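Sensor-type histidine kinase PrrB (Mycobacterium tuberculosis, PDB 1YSR) uses ATP to phosphorylate a histidine, probably as the sensor kinase of the PrrB/PrrA two-component system, the crystallised part being its C-terminal ATP-binding domain. Local coordinates at residues 117-122 against 140-145. Residues are numbered along the deposited sequence; the frame is centred on the assembly and turned at random.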
ATOM      1  N   ALA A 117      -8.602  18.881   2.102  1.00 36.45           N
ATOM      2  CA  ALA A 117      -7.704  18.993   3.250  1.00 36.21           C
ATOM      3  C   ALA A 117      -7.038  17.683   3.642  1.00 36.99           C
ATOM      4  O   ALA A 117      -5.919  17.716   4.183  1.00 35.01           O
ATOM      5  CB  ALA A 117      -8.418  19.530   4.445  1.00 38.49           C
ATOM      6  N   LEU A 118      -7.724  16.555   3.396  1.00 36.09           N
ATOM      7  CA  LEU A 118      -7.127  15.222   3.688  1.00 37.15           C
ATOM      8  C   LEU A 118      -5.916  15.010   2.837  1.00 35.47           C
ATOM      9  O   LEU A 118      -4.877  14.542   3.307  1.00 36.61           O
ATOM     10  CB  LEU A 118      -8.102  14.061   3.463  1.00 36.89           C
ATOM     11  CG  LEU A 118      -9.087  13.599   4.547  1.00 44.24           C
ATOM     12  CD1 LEU A 118      -9.868  12.358   4.048  1.00 38.01           C
ATOM     13  CD2 LEU A 118      -8.370  13.317   5.860  1.00 45.81           C
ATOM     14  N   VAL A 119      -6.038  15.384   1.573  1.00 34.06           N
ATOM     15  CA  VAL A 119      -4.949  15.311   0.650  1.00 33.21           C
ATOM     16  C   VAL A 119      -3.779  16.162   1.119  1.00 33.50           C
ATOM     17  O   VAL A 119      -2.645  15.701   1.193  1.00 31.60           O
ATOM     18  CB  VAL A 119      -5.405  15.720  -0.759  1.00 31.21           C
ATOM     19  CG1 VAL A 119      -4.265  15.634  -1.715  1.00 28.36           C
ATOM     20  CG2 VAL A 119      -6.544  14.821  -1.237  1.00 32.59           C
ATOM     21  N   ALA A 120      -4.027  17.445   1.436  1.00 32.88           N
ATOM     22  CA  ALA A 120      -2.950  18.284   1.931  1.00 31.57           C
ATOM     23  C   ALA A 120      -2.274  17.734   3.182  1.00 32.51           C
ATOM     24  O   ALA A 120      -1.048  17.775   3.312  1.00 33.20           O
ATOM     25  CB  ALA A 120      -3.472  19.735   2.174  1.00 34.23           C
ATOM     26  N   GLN A 121      -3.080  17.212   4.095  1.00 30.64           N
ATOM     27  CA  GLN A 121      -2.572  16.641   5.331  1.00 33.30           C
ATOM     28  C   GLN A 121      -1.584  15.490   5.041  1.00 32.01           C
ATOM     29  O   GLN A 121      -0.508  15.402   5.617  1.00 31.48           O
ATOM     30  CB  GLN A 121      -3.740  16.116   6.147  1.00 34.20           C
ATOM     31  CG  GLN A 121      -3.437  15.750   7.594  1.00 41.05           C
ATOM     32  CD  GLN A 121      -4.440  14.738   8.137  1.00 52.93           C
ATOM     33  OE1 GLN A 121      -4.051  13.745   8.751  1.00 68.36           O
ATOM     34  NE2 GLN A 121      -5.721  14.972   7.895  1.00 49.94           N
ATOM     35  N   GLN A 122      -2.005  14.580   4.185  1.00 31.74           N
ATOM     36  CA  GLN A 122      -1.107  13.463   3.784  1.00 31.37           C
ATOM     37  C   GLN A 122       0.170  13.927   3.070  1.00 32.97           C
ATOM     38  O   GLN A 122       1.292  13.433   3.340  1.00 33.82           O
ATOM     39  CB  GLN A 122      -1.927  12.420   3.000  1.00 29.97           C
ATOM     40  CG  GLN A 122      -2.936  11.712   3.848  1.00 34.31           C
ATOM     41  CD  GLN A 122      -2.226  10.935   4.963  1.00 37.86           C
ATOM     42  OE1 GLN A 122      -1.135  10.389   4.760  1.00 40.88           O
ATOM     43  NE2 GLN A 122      -2.809  10.951   6.135  1.00 34.41           N
ATOM     44  N   ALA A 140     -10.115  19.473 -12.875  1.00 28.52           N
ATOM     45  CA  ALA A 140      -9.023  19.741 -11.958  1.00 28.53           C
ATOM     46  C   ALA A 140      -7.870  18.765 -12.206  1.00 27.43           C
ATOM     47  O   ALA A 140      -8.103  17.633 -12.642  1.00 28.49           O
ATOM     48  CB  ALA A 140      -9.545  19.591 -10.550  1.00 28.80           C
ATOM     49  N   ARG A 141      -6.645  19.208 -11.906  1.00 28.39           N
ATOM     50  CA  ARG A 141      -5.507  18.354 -11.831  1.00 28.63           C
ATOM     51  C   ARG A 141      -4.953  18.572 -10.405  1.00 31.23           C
ATOM     52  O   ARG A 141      -4.497  19.697 -10.055  1.00 29.06           O
ATOM     53  CB  ARG A 141      -4.488  18.795 -12.876  1.00 28.69           C
ATOM     54  CG  ARG A 141      -3.166  18.081 -12.816  1.00 29.05           C
ATOM     55  CD  ARG A 141      -2.421  18.279 -14.158  1.00 41.03           C
ATOM     56  NE  ARG A 141      -1.000  18.217 -13.926  1.00 42.45           N
ATOM     57  CZ  ARG A 141      -0.291  17.116 -14.057  1.00 44.09           C
ATOM     58  NH1 ARG A 141      -0.883  16.010 -14.456  1.00 43.15           N
ATOM     59  NH2 ARG A 141       1.014  17.137 -13.813  1.00 48.39           N
ATOM     60  N   LEU A 142      -5.049  17.542  -9.569  1.00 30.60           N
ATOM     61  CA  LEU A 142      -4.472  17.634  -8.238  1.00 30.54           C
ATOM     62  C   LEU A 142      -3.129  16.950  -8.264  1.00 30.87           C
ATOM     63  O   LEU A 142      -3.036  15.777  -8.652  1.00 30.72           O
ATOM     64  CB  LEU A 142      -5.383  16.937  -7.222  1.00 30.25           C
ATOM     65  CG  LEU A 142      -4.958  16.730  -5.752  1.00 34.21           C
ATOM     66  CD1 LEU A 142      -4.496  17.927  -5.124  1.00 32.51           C
ATOM     67  CD2 LEU A 142      -6.181  16.262  -5.046  1.00 35.06           C
ATOM     68  N   VAL A 143      -2.092  17.667  -7.829  1.00 29.99           N
ATOM     69  CA  VAL A 143      -0.763  17.191  -7.950  1.00 30.54           C
ATOM     70  C   VAL A 143      -0.148  17.064  -6.580  1.00 32.46           C
ATOM     71  O   VAL A 143      -0.136  18.015  -5.806  1.00 32.16           O
ATOM     72  CB  VAL A 143       0.165  18.107  -8.800  1.00 33.46           C
ATOM     73  CG1 VAL A 143       1.456  17.364  -9.024  1.00 32.26           C
ATOM     74  CG2 VAL A 143      -0.428  18.408 -10.143  1.00 34.68           C
ATOM     75  N   LEU A 144       0.358  15.880  -6.273  1.00 30.31           N
ATOM     76  CA  LEU A 144       1.034  15.690  -4.961  1.00 32.18           C
ATOM     77  C   LEU A 144       2.452  15.494  -5.278  1.00 31.47           C
ATOM     78  O   LEU A 144       2.771  14.622  -6.053  1.00 31.72           O
ATOM     79  CB  LEU A 144       0.592  14.418  -4.289  1.00 32.72           C
ATOM     80  CG  LEU A 144      -0.805  14.155  -3.834  1.00 39.14           C
ATOM     81  CD1 LEU A 144      -0.637  13.375  -2.531  1.00 46.12           C
ATOM     82  CD2 LEU A 144      -1.555  15.420  -3.637  1.00 52.22           C
ATOM     83  N   ARG A 145       3.325  16.319  -4.719  1.00 33.03           N
ATOM     84  CA  ARG A 145       4.734  16.199  -4.993  1.00 34.48           C
ATOM     85  C   ARG A 145       5.467  15.718  -3.744  1.00 35.93           C
ATOM     86  O   ARG A 145       5.531  16.431  -2.760  1.00 35.10           O
ATOM     87  CB  ARG A 145       5.288  17.528  -5.460  1.00 35.88           C
ATOM     88  CG  ARG A 145       4.820  17.906  -6.833  1.00 34.55           C
ATOM     89  CD  ARG A 145       5.396  19.233  -7.273  1.00 47.98           C
ATOM     90  NE  ARG A 145       4.383  20.105  -7.844  1.00 56.85           N
ATOM     91  CZ  ARG A 145       4.063  20.094  -9.123  1.00 53.75           C
ATOM     92  NH1 ARG A 145       4.678  19.246  -9.921  1.00 64.25           N
ATOM     93  NH2 ARG A 145       3.145  20.904  -9.606  1.00 47.06           N
TER
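Val-119 meets Leu-142 and Leu-144 where one turn of helix 117-125 rests on strand 140-147, and its forked side chain illustrates how a single helical residue can engage two alternate residues of a strand. The CA–CB bond of Val-119 points toward the strand, and with CG1 anti to the backbone N (chi1 -180°) it is this methyl that comes nearest to both leucines. Against Leu-142 the two side chains meet tip to tip: CG1 of Val-119 lies 3.9 Å from CD2 of Leu-142, and the second valine methyl, CG2, comes within 4.1 Å of that same CD2. Leu-144 approaches at a slant instead, and it is CD2 that presses in, 3.3 Å from Val-119 CG1, closer than carbons normally pack. All three side chains are buried, and the contact is wholly apolar. Val-143, between the two leucines, points to the other side of the sheet, where Arg-141 and Arg-145 form salt bridges with Glu-133 of the adjoining strand. Asn-53 and Ala-54 of helix 44-61 extend the packing around Val-119 and Leu-142, respectively. Such helix-on-sheet packing builds the core of the alpha/beta sandwich typical of the ATP-binding domain shared by histidine kinases, DNA gyrase B and HSP90.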